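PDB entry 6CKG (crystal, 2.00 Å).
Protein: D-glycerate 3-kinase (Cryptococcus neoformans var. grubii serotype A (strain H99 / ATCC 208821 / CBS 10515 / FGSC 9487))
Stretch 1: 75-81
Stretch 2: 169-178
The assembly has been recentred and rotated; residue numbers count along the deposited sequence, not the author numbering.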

# COMPACT_ATOMS: atom_id res chain seq x y z
N TYR A 75 -1.67 -12.75 -21.26
CA TYR A 75 -3.11 -12.93 -21.12
C TYR A 75 -3.91 -11.80 -21.77
O TYR A 75 -5.12 -11.71 -21.52
N GLY A 76 -3.27 -10.97 -22.59
CA GLY A 76 -3.96 -9.97 -23.38
C GLY A 76 -4.73 -8.94 -22.59
O GLY A 76 -5.62 -8.29 -23.14
N LEU A 77 -4.42 -8.76 -21.32
CA LEU A 77 -5.15 -7.79 -20.51
C LEU A 77 -4.57 -6.39 -20.66
O LEU A 77 -3.41 -6.19 -21.01
N ARG A 78 -5.42 -5.40 -20.37
CA ARG A 78 -4.99 -4.01 -20.29
C ARG A 78 -5.03 -3.61 -18.81
O ARG A 78 -6.07 -3.77 -18.15
N LEU A 79 -3.91 -3.13 -18.30
CA LEU A 79 -3.73 -2.84 -16.89
C LEU A 79 -3.44 -1.37 -16.66
O LEU A 79 -2.88 -0.68 -17.52
N ALA A 80 -3.85 -0.90 -15.49
CA ALA A 80 -3.43 0.39 -14.97
C ALA A 80 -3.00 0.14 -13.54
O ALA A 80 -3.57 -0.72 -12.87
N THR A 81 -1.97 0.86 -13.08
CA THR A 81 -1.47 0.68 -11.72
C THR A 81 -1.52 1.99 -10.95
O THR A 81 -1.10 3.04 -11.47
N GLU A 169 -0.35 8.63 -18.22
CA GLU A 169 -1.55 8.66 -19.04
C GLU A 169 -2.13 7.26 -19.15
O GLU A 169 -1.43 6.32 -19.55
N VAL A 170 -3.42 7.12 -18.82
CA VAL A 170 -4.11 5.84 -18.89
C VAL A 170 -5.14 5.92 -20.01
O VAL A 170 -5.93 6.88 -20.08
N GLN A 171 -5.12 4.93 -20.89
CA GLN A 171 -6.06 4.85 -22.00
C GLN A 171 -6.93 3.62 -21.79
O GLN A 171 -6.42 2.50 -21.76
N GLY A 172 -8.22 3.84 -21.62
CA GLY A 172 -9.15 2.73 -21.52
C GLY A 172 -9.37 2.10 -22.86
O GLY A 172 -8.96 2.62 -23.90
N PRO A 173 -10.05 0.95 -22.87
CA PRO A 173 -10.61 0.26 -21.70
C PRO A 173 -9.55 -0.44 -20.87
O PRO A 173 -8.44 -0.65 -21.36
N ILE A 174 -9.88 -0.78 -19.63
CA ILE A 174 -8.95 -1.38 -18.68
C ILE A 174 -9.62 -2.61 -18.08
O ILE A 174 -10.76 -2.54 -17.61
N ASP A 175 -8.91 -3.74 -18.08
CA ASP A 175 -9.42 -4.95 -17.45
C ASP A 175 -9.21 -4.94 -15.94
O ASP A 175 -10.09 -5.39 -15.18
N VAL A 176 -8.04 -4.49 -15.49
CA VAL A 176 -7.60 -4.68 -14.11
C VAL A 176 -6.87 -3.43 -13.66
O VAL A 176 -6.02 -2.91 -14.39
N VAL A 177 -7.20 -2.95 -12.47
CA VAL A 177 -6.44 -1.91 -11.79
C VAL A 177 -5.71 -2.56 -10.62
O VAL A 177 -6.34 -3.21 -9.78
N ILE A 178 -4.39 -2.44 -10.61
CA ILE A 178 -3.58 -2.82 -9.46
C ILE A 178 -3.41 -1.58 -8.59
O ILE A 178 -2.87 -0.56 -9.05

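Glu169 opens stretch 2 out of reach of stretch 1, so the contact begins with Val170. Its CB points toward the other stretch, and with chi1 at t its CG1 lies 3.9 Å from Ala80 CB, a small apolar touch. Gln171 serves through its backbone: Arg78 NH2 donates to Gln171 O at 3.0 Å. Its own side chain (t, p) bonds within the stretch, Gln171 NE2 to Gly172 O at 2.9 Å.

Pro173, which follows a cis peptide bond, offers its carbonyl to the same arginine, Arg78 NE to Pro173 O at 2.8 Å. The CA-to-CB bond of Arg78 (m, t, p, chi4 80°) points sideways. Both acceptors lie at the guanidinium edge, near its plane; across this contact the guanidinium is held by carbonyls, one from the end of the strand and one from the loop. Ile174 (m, m) also starts sideways, but its end comes nearer, with Ile174 CD1 3.9 Å from Leu79 O. Ile174 CG2 lies 3.6 Å from Arg78 O and 4.3 Å from Ala80 CB.

Asp175 is the polar clamp of the contact. Its CB points toward stretch 1, and with chi1 at m, OD2 accepts from Arg78 N at 2.8 Å, while Asp175 N donates to Arg78 O, also at 2.8 Å. Side chain and backbone thus hold both polar backbone atoms of one residue just before the parallel strands pair.

From Val176 the sheet sets the rule of alternation. Val176 (t) shares a face with Leu79 (chi1 -90°, chi2 86°), Val176 CB to Leu79 CG at 4.1 Å, and its CG2 meets Leu77 CD1 at 4.2 Å. Val177 (t) lies on the other face with Ala80, Val177 CG2 to Ala80 CB at 4.4 Å. Ile178 (m, m) returns to the first face, where its CG1 packs 3.8 Å from Leu79 CD2 and its CB lies 4.0 Å from OG1 of Thr81 (m).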

# COMPACT_ATOMS: atom_id res chain seq x y z
CB TYR A 75 -3.47 -13.08 -19.63
CG TYR A 75 -2.84 -14.35 -19.13
CD1 TYR A 75 -3.37 -15.59 -19.49
CD2 TYR A 75 -1.66 -14.31 -18.40
CE1 TYR A 75 -2.76 -16.75 -19.08
CE2 TYR A 75 -1.05 -15.47 -17.99
CZ TYR A 75 -1.60 -16.69 -18.33
OH TYR A 75 -0.99 -17.84 -17.93
CB LEU A 77 -5.12 -8.19 -19.03
CG LEU A 77 -5.71 -9.57 -18.72
CD1 LEU A 77 -5.72 -9.77 -17.23
CD2 LEU A 77 -7.11 -9.75 -19.34
CB ARG A 78 -5.87 -3.10 -21.14
CG ARG A 78 -5.82 -3.41 -22.63
CD ARG A 78 -6.83 -2.58 -23.41
NE ARG A 78 -6.54 -1.15 -23.37
CZ ARG A 78 -5.63 -0.55 -24.13
NH1 ARG A 78 -4.90 -1.25 -24.99
NH2 ARG A 78 -5.43 0.76 -24.03
CB LEU A 79 -2.60 -3.68 -16.29
CG LEU A 79 -3.08 -5.02 -15.73
CD1 LEU A 79 -3.10 -6.01 -16.86
CD2 LEU A 79 -2.27 -5.55 -14.56
CB ALA A 80 -4.55 1.44 -15.01
CB THR A 81 -0.04 0.15 -11.72
OG1 THR A 81 -0.01 -1.15 -12.32
CG2 THR A 81 0.49 0.04 -10.28
CB GLU A 169 -1.25 9.21 -20.44
CG GLU A 169 -1.04 10.71 -20.51
CD GLU A 169 -2.31 11.48 -20.21
OE1 GLU A 169 -3.40 10.95 -20.48
OE2 GLU A 169 -2.20 12.61 -19.70
CB VAL A 170 -4.77 5.48 -17.54
CG1 VAL A 170 -5.58 4.18 -17.66
CG2 VAL A 170 -3.71 5.36 -16.45
CB GLN A 171 -5.32 4.76 -23.34
CG GLN A 171 -6.23 4.50 -24.54
CD GLN A 171 -7.18 5.64 -24.80
OE1 GLN A 171 -6.77 6.72 -25.25
NE2 GLN A 171 -8.47 5.43 -24.51
CB PRO A 173 -11.57 -0.77 -22.32
CG PRO A 173 -10.95 -1.10 -23.64
CD PRO A 173 -10.34 0.22 -24.12
CB ILE A 174 -8.54 -0.38 -17.57
CG1 ILE A 174 -7.74 0.79 -18.14
CG2 ILE A 174 -7.75 -1.07 -16.47
CD1 ILE A 174 -6.43 0.40 -18.79
CB ASP A 175 -8.74 -6.19 -18.03
CG ASP A 175 -9.01 -6.36 -19.52
OD1 ASP A 175 -10.15 -6.71 -19.89
OD2 ASP A 175 -8.08 -6.15 -20.31
CB VAL A 176 -6.68 -5.91 -13.98
CG1 VAL A 176 -6.10 -6.01 -12.56
CG2 VAL A 176 -7.43 -7.19 -14.37
CB VAL A 177 -7.34 -0.76 -11.30
CG1 VAL A 177 -6.57 0.21 -10.37
CG2 VAL A 177 -7.91 0.00 -12.51
CB ILE A 178 -2.22 -3.40 -9.89
CG1 ILE A 178 -2.40 -4.55 -10.88
CG2 ILE A 178 -1.41 -3.85 -8.67
CD1 ILE A 178 -3.10 -5.74 -10.30